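Local coordinates for putative aldo/keto reductase (Salmonella enterica subsp. enterica serovar Typhimurium, PDB 4R9O) that probably acts as an NADP-dependent oxidoreductase of the aldo/keto reductase family, built on a TIM barrel, at the interface of chains A and B and the interface of chains A and C. Coordinates in Å, arbitrary orientation; residue numbers count along the deposited sequence, not the author numbering. Chains: chain A/B/C, Putative aldo/keto reductase.

Contact 1: the interface of chains A and B. Residues chain A 217-219; chain B 217-219.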
loop_
_atom_site.group_PDB
_atom_site.type_symbol
_atom_site.label_atom_id
_atom_site.label_comp_id
_atom_site.label_asym_id
_atom_site.label_seq_id
_atom_site.Cartn_x
_atom_site.Cartn_y
_atom_site.Cartn_z
ATOM N N GLY A 217 -4.097 -19.956 -11.407
ATOM C CA GLY A 217 -3.381 -20.860 -10.522
ATOM C C GLY A 217 -4.333 -21.672 -9.661
ATOM O O GLY A 217 -4.057 -21.916 -8.488
ATOM N N GLY A 218 -5.470 -22.055 -10.240
ATOM C CA GLY A 218 -6.447 -22.897 -9.572
ATOM C C GLY A 218 -7.658 -22.177 -8.991
ATOM O O GLY A 218 -8.677 -22.810 -8.694
ATOM N N ARG A 219 -7.545 -20.858 -8.847
ATOM C CA ARG A 219 -8.541 -20.060 -8.136
ATOM C C ARG A 219 -9.904 -20.038 -8.835
ATOM O O ARG A 219 -10.942 -20.177 -8.183
ATOM C CB ARG A 219 -8.015 -18.630 -7.935
ATOM C CG ARG A 219 -6.925 -18.528 -6.862
ATOM C CD ARG A 219 -6.273 -17.147 -6.808
ATOM N NE ARG A 219 -5.381 -16.915 -7.936
ATOM C CZ ARG A 219 -4.510 -15.914 -8.008
ATOM N NH1 ARG A 219 -4.414 -15.044 -7.012
ATOM N NH2 ARG A 219 -3.730 -15.786 -9.077
ATOM N N GLY B 217 -7.332 -22.096 -1.889
ATOM C CA GLY B 217 -8.247 -21.898 -3.001
ATOM C C GLY B 217 -7.704 -22.482 -4.296
ATOM O O GLY B 217 -7.935 -21.934 -5.378
ATOM N N GLY B 218 -6.961 -23.583 -4.172
ATOM C CA GLY B 218 -6.391 -24.273 -5.313
ATOM C C GLY B 218 -4.936 -23.961 -5.623
ATOM O O GLY B 218 -4.305 -24.680 -6.395
ATOM N N ARG B 219 -4.402 -22.904 -5.015
ATOM C CA ARG B 219 -3.051 -22.437 -5.334
ATOM C C ARG B 219 -1.955 -23.423 -4.919
ATOM O O ARG B 219 -0.963 -23.597 -5.639
ATOM C CB ARG B 219 -2.796 -21.073 -4.684
ATOM C CG ARG B 219 -3.483 -19.906 -5.404
ATOM C CD ARG B 219 -3.409 -18.614 -4.605
ATOM N NE ARG B 219 -4.297 -18.629 -3.447
ATOM C CZ ARG B 219 -4.508 -17.586 -2.651
ATOM N NH1 ARG B 219 -3.877 -16.442 -2.881
ATOM N NH2 ARG B 219 -5.340 -17.691 -1.622
#

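Contact 2: the interface of chains A and C. Residues chain A 194, 255-257, 285, 288-289; chain C 134-136.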
loop_
_atom_site.group_PDB
_atom_site.type_symbol
_atom_site.label_atom_id
_atom_site.label_comp_id
_atom_site.label_asym_id
_atom_site.label_seq_id
_atom_site.Cartn_x
_atom_site.Cartn_y
_atom_site.Cartn_z
ATOM N N LEU A 194 -0.513 -6.103 -17.322
ATOM C CA LEU A 194 -1.163 -5.448 -18.449
ATOM C C LEU A 194 -0.786 -3.975 -18.517
ATOM O O LEU A 194 -0.734 -3.395 -19.601
ATOM C CB LEU A 194 -2.680 -5.581 -18.355
ATOM C CG LEU A 194 -3.317 -6.771 -19.090
ATOM C CD1 LEU A 194 -2.768 -8.088 -18.579
ATOM C CD2 LEU A 194 -4.824 -6.728 -18.943
ATOM N N ARG A 255 -6.392 -12.238 -26.792
ATOM C CA ARG A 255 -6.865 -10.945 -27.272
ATOM C C ARG A 255 -5.835 -9.831 -26.974
ATOM O O ARG A 255 -5.875 -8.758 -27.569
ATOM C CB ARG A 255 -8.217 -10.629 -26.625
ATOM C CG ARG A 255 -8.884 -9.348 -27.089
ATOM C CD ARG A 255 -9.036 -9.333 -28.588
ATOM N NE ARG A 255 -9.559 -8.062 -29.076
ATOM C CZ ARG A 255 -8.806 -6.994 -29.323
ATOM N NH1 ARG A 255 -9.372 -5.883 -29.782
ATOM N NH2 ARG A 255 -7.488 -7.044 -29.117
ATOM N N LEU A 256 -4.915 -10.099 -26.056
ATOM C CA LEU A 256 -3.877 -9.126 -25.714
ATOM C C LEU A 256 -2.939 -8.815 -26.897
ATOM O O LEU A 256 -2.503 -9.714 -27.621
ATOM C CB LEU A 256 -3.069 -9.630 -24.513
ATOM C CG LEU A 256 -3.888 -9.801 -23.230
ATOM C CD1 LEU A 256 -3.053 -10.453 -22.145
ATOM C CD2 LEU A 256 -4.423 -8.448 -22.764
ATOM N N PRO A 257 -2.591 -7.529 -27.073
ATOM C CA PRO A 257 -1.793 -7.154 -28.251
ATOM C C PRO A 257 -0.318 -7.587 -28.157
ATOM O O PRO A 257 0.406 -7.487 -29.153
ATOM C CB PRO A 257 -1.935 -5.631 -28.295
ATOM C CG PRO A 257 -2.176 -5.236 -26.851
ATOM C CD PRO A 257 -2.935 -6.370 -26.220
ATOM N N ARG A 285 -14.698 -6.242 -27.724
ATOM C CA ARG A 285 -13.994 -5.421 -26.741
ATOM C C ARG A 285 -14.840 -5.363 -25.474
ATOM O O ARG A 285 -14.330 -5.514 -24.366
ATOM C CB ARG A 285 -13.712 -4.012 -27.272
ATOM C CG ARG A 285 -12.358 -3.870 -27.944
ATOM C CD ARG A 285 -12.100 -2.445 -28.419
ATOM N NE ARG A 285 -10.748 -2.323 -28.961
ATOM C CZ ARG A 285 -9.684 -1.967 -28.239
ATOM N NH1 ARG A 285 -9.818 -1.675 -26.948
ATOM N NH2 ARG A 285 -8.489 -1.893 -28.808
ATOM N N TRP A 288 -14.521 -8.409 -23.534
ATOM C CA TRP A 288 -13.205 -8.436 -22.902
ATOM C C TRP A 288 -13.169 -7.576 -21.641
ATOM O O TRP A 288 -12.586 -7.970 -20.631
ATOM C CB TRP A 288 -12.114 -7.965 -23.875
ATOM C CG TRP A 288 -10.699 -8.224 -23.356
ATOM C CD1 TRP A 288 -9.939 -9.334 -23.579
ATOM C CD2 TRP A 288 -9.902 -7.348 -22.542
ATOM N NE1 TRP A 288 -8.722 -9.218 -22.939
ATOM C CE2 TRP A 288 -8.673 -8.011 -22.299
ATOM C CE3 TRP A 288 -10.106 -6.076 -22.002
ATOM C CZ2 TRP A 288 -7.646 -7.431 -21.537
ATOM C CZ3 TRP A 288 -9.089 -5.502 -21.241
ATOM C CH2 TRP A 288 -7.872 -6.186 -21.010
ATOM N N PHE A 289 -13.795 -6.403 -21.700
ATOM C CA PHE A 289 -13.747 -5.469 -20.578
ATOM C C PHE A 289 -14.714 -5.872 -19.462
ATOM O O PHE A 289 -14.454 -5.620 -18.286
ATOM C CB PHE A 289 -14.031 -4.043 -21.059
ATOM C CG PHE A 289 -12.835 -3.359 -21.676
ATOM C CD1 PHE A 289 -11.898 -2.709 -20.874
ATOM C CD2 PHE A 289 -12.642 -3.364 -23.050
ATOM C CE1 PHE A 289 -10.791 -2.077 -21.430
ATOM C CE2 PHE A 289 -11.532 -2.733 -23.616
ATOM C CZ PHE A 289 -10.610 -2.083 -22.803
ATOM N N ASP C 134 -4.833 2.099 -23.212
ATOM C CA ASP C 134 -5.749 0.979 -23.336
ATOM C C ASP C 134 -4.955 -0.331 -23.249
ATOM O O ASP C 134 -3.984 -0.516 -23.978
ATOM C CB ASP C 134 -6.519 1.134 -24.658
ATOM C CG ASP C 134 -7.266 -0.125 -25.094
ATOM O OD1 ASP C 134 -7.574 -0.999 -24.259
ATOM O OD2 ASP C 134 -7.571 -0.214 -26.306
ATOM N N PRO C 135 -5.341 -1.235 -22.329
ATOM C CA PRO C 135 -4.620 -2.512 -22.234
ATOM C C PRO C 135 -4.675 -3.311 -23.529
ATOM O O PRO C 135 -3.839 -4.184 -23.747
ATOM C CB PRO C 135 -5.354 -3.256 -21.108
ATOM C CG PRO C 135 -6.701 -2.611 -21.036
ATOM C CD PRO C 135 -6.436 -1.159 -21.348
ATOM N N LEU C 136 -5.655 -3.019 -24.378
ATOM C CA LEU C 136 -5.739 -3.692 -25.663
ATOM C C LEU C 136 -5.080 -2.874 -26.762
ATOM O O LEU C 136 -5.230 -3.201 -27.935
ATOM C CB LEU C 136 -7.205 -3.983 -26.028
ATOM C CG LEU C 136 -7.875 -5.093 -25.207
ATOM C CD1 LEU C 136 -9.273 -5.430 -25.734
ATOM C CD2 LEU C 136 -7.001 -6.339 -25.181
HETATM O O HOH W 1 -5.771 -4.764 -29.965
#

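Contact 3: the interface of chains A and B. Residues chain A 228, 231-232, 235; chain B 91-93.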
loop_
_atom_site.group_PDB
_atom_site.type_symbol
_atom_site.label_atom_id
_atom_site.label_comp_id
_atom_site.label_asym_id
_atom_site.label_seq_id
_atom_site.Cartn_x
_atom_site.Cartn_y
_atom_site.Cartn_z
ATOM N N PRO A 228 -18.929 -16.527 -7.952
ATOM C CA PRO A 228 -19.840 -15.710 -8.765
ATOM C C PRO A 228 -19.152 -15.129 -10.004
ATOM O O PRO A 228 -19.829 -14.820 -10.983
ATOM C CB PRO A 228 -20.270 -14.597 -7.808
ATOM C CG PRO A 228 -20.063 -15.161 -6.455
ATOM C CD PRO A 228 -18.850 -16.035 -6.567
ATOM N N GLN A 231 -19.344 -17.280 -12.864
ATOM C CA GLN A 231 -20.687 -17.172 -13.408
ATOM C C GLN A 231 -20.803 -16.111 -14.518
ATOM O O GLN A 231 -21.587 -16.275 -15.456
ATOM C CB GLN A 231 -21.683 -16.875 -12.282
ATOM C CG GLN A 231 -23.111 -16.723 -12.748
ATOM C CD GLN A 231 -23.563 -17.873 -13.625
ATOM O OE1 GLN A 231 -23.421 -19.044 -13.266
ATOM N NE2 GLN A 231 -24.111 -17.543 -14.790
ATOM N N GLU A 232 -20.025 -15.035 -14.422
ATOM C CA GLU A 232 -20.002 -14.031 -15.488
ATOM C C GLU A 232 -19.308 -14.577 -16.736
ATOM O O GLU A 232 -19.692 -14.254 -17.861
ATOM C CB GLU A 232 -19.315 -12.745 -15.027
ATOM C CG GLU A 232 -18.950 -11.784 -16.153
ATOM C CD GLU A 232 -20.173 -11.165 -16.812
ATOM O OE1 GLU A 232 -20.980 -10.526 -16.102
ATOM O OE2 GLU A 232 -20.334 -11.324 -18.042
ATOM N N VAL A 235 -21.873 -16.535 -18.486
ATOM C CA VAL A 235 -22.825 -15.708 -19.208
ATOM C C VAL A 235 -22.238 -15.327 -20.562
ATOM O O VAL A 235 -22.936 -15.332 -21.576
ATOM C CB VAL A 235 -23.207 -14.436 -18.405
ATOM C CG1 VAL A 235 -23.923 -13.442 -19.293
ATOM C CG2 VAL A 235 -24.087 -14.803 -17.216
ATOM N N THR B 91 -26.141 -13.525 -7.472
ATOM C CA THR B 91 -25.268 -13.655 -8.646
ATOM C C THR B 91 -26.038 -13.593 -9.962
ATOM O O THR B 91 -27.265 -13.648 -9.981
ATOM C CB THR B 91 -24.463 -14.977 -8.605
ATOM O OG1 THR B 91 -25.292 -16.058 -9.053
ATOM C CG2 THR B 91 -23.983 -15.250 -7.202
ATOM N N THR B 92 -25.306 -13.486 -11.067
ATOM C CA THR B 92 -25.927 -13.338 -12.376
ATOM C C THR B 92 -26.424 -14.675 -12.937
ATOM O O THR B 92 -26.918 -14.731 -14.061
ATOM C CB THR B 92 -24.954 -12.706 -13.379
ATOM O OG1 THR B 92 -23.705 -13.410 -13.326
ATOM C CG2 THR B 92 -24.714 -11.236 -13.032
ATOM N N ALA B 93 -26.296 -15.749 -12.158
ATOM C CA ALA B 93 -26.891 -17.039 -12.532
ATOM C C ALA B 93 -28.416 -16.946 -12.539
ATOM O O ALA B 93 -29.098 -17.755 -13.168
ATOM C CB ALA B 93 -26.428 -18.146 -11.586
HETATM O O HOH W 2 -22.406 -13.109 -10.542
#

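Contact 1: the interface of chains A and B
In A:Arg219 and B:Arg219 alike, CG stands anti to the carbonyl carbon (chi1 -74° in chain A) and each chain then bends at chi3 (-73°), so that the two aliphatic stems meet before the guanidinium ends draw apart, their planes still close to parallel at 18°. The pair shows how a two-fold axis can bring like charges together: the stems cross obliquely, CD of A:Arg219 lying 3.9 Å from CD of B:Arg219. NH1 of A:Arg219 is 4.4 Å from NH1 of B:Arg219, a proximity that would be expected to cost some repulsion. No polar pair bonds across this patch; the contact here is van der Waals packing of arginine stems and backbone. Both arginines open the short helix 219-222, directly after the glycines; glycines and arginine belong to a segment likely to bind NADP(+), here met by its own copy. The positive phi of A:Gly217 and A:Gly218 suits glycine and probably helps the loop turn here. Carbonyl oxygens reach across to carbon: O of A:Gly217 is 3.4 Å from CA of B:Arg219, and in the twin contact O of B:Gly217 lies 3.4 Å from CA of A:Arg219.

Contact 2: the interface of chains A and C
The helix 285-295 of chain A, together with the loop that follows helix 245-254, forms a pocket for a loop of chain C, in which C:Leu136 is the knob that fills a pocket lined by A:Trp288, A:Arg255 and A:Arg285. Its CD2 methyl sits over one face of the A:Trp288 indole, 3.9 Å from the centroid of the six-membered ring, in a CH-pi contact. The CD1 methyl lies over the centre of the A:Arg255 guanidinium, 3.9 Å from CZ. The indole is presented with CG anti to the backbone N (chi1 -169°), and its CE3 packs on a face of A:Phe289, which braces the indole and also meets the C:Asp134 carboxylate at its own ring edge. C:Pro135 extends the apolar contact, its CG 3.8 Å from CZ3 of A:Trp288. At the rim A:Arg285 and C:Asp134 meet tip to tip in a salt bridge: NH1 gives a hydrogen bond of 2.8 Å to carboxylate OD2, on its syn side, although the two planes are 57° apart. The other oxygen, OD1, accepts a hydrogen bond from the amide N of C:Leu136 at 2.8 Å from above the carboxylate plane, which helps to fix the loop. A water links NH2 of A:Arg255 (3.0 Å) to the carbonyl O of C:Leu136 (2.6 Å). The site thus docks one copy on another in the deposited six-chain assembly, though the structure alone does not show that this association is biological.

Contact 3: the interface of chains A and B
A:Gln231, on helix 227-240 of this aldo/keto reductase, lies against the B:Thr92-B:Ala93 stretch of a chain B loop, and the closest packing of the patch is here. Its CG, anti to the backbone N (chi1 179°), comes within 3.4 Å of both the amide N of B:Ala93 and the hydroxyl OG1 of B:Thr92. The chain then bends at chi2 (51°), which lays the amide group alongside B:Ala93, its carbon CD 3.5 Å from the methyl CB. A:Gln231 and B:Thr92 run antiparallel alongside each other, and no direct polar bond joins the chains in this patch. Within the loop, the amide N of B:Ala93 donates to OG1 of B:Thr91 at 3.3 Å, tying the turn that faces the glutamine. The looser side is bridged by water. One water molecule gathers the carbonyl O of A:Pro228 (3.1 Å), the amide N of B:Thr92 (3.0 Å) and its OG1, joining the helix to the loop. Nearby, B:Thr91 CG2 rests 3.8 Å from CB of A:Pro228, the two side chains at about a right angle. Along the helix the packing thins further: A:Val235 turns CG2 toward the B:Thr92 hydroxyl OG1, but only at 4.1 Å.

Contacts 1 and 3 belong to the same two-fold interface of chains A and B, their C-alpha centres about 19 Å apart, and use neighbouring chain A helices, 219-222 and 227-240. Contact 2, which uses helix 285-295, joins chain A to chain C across an interface that is not an exact two-fold, about 24 Å from contact 1 and 22 Å from contact 3 between C-alpha centres. The three share no residue, so chain A can engage both neighbours at once. The centre of contact 1 is about 16 Å from the probable proton donor A:Tyr58; because contact 1 is made of likely NADP(+)-binding residues, pairing might influence the cofactor loop.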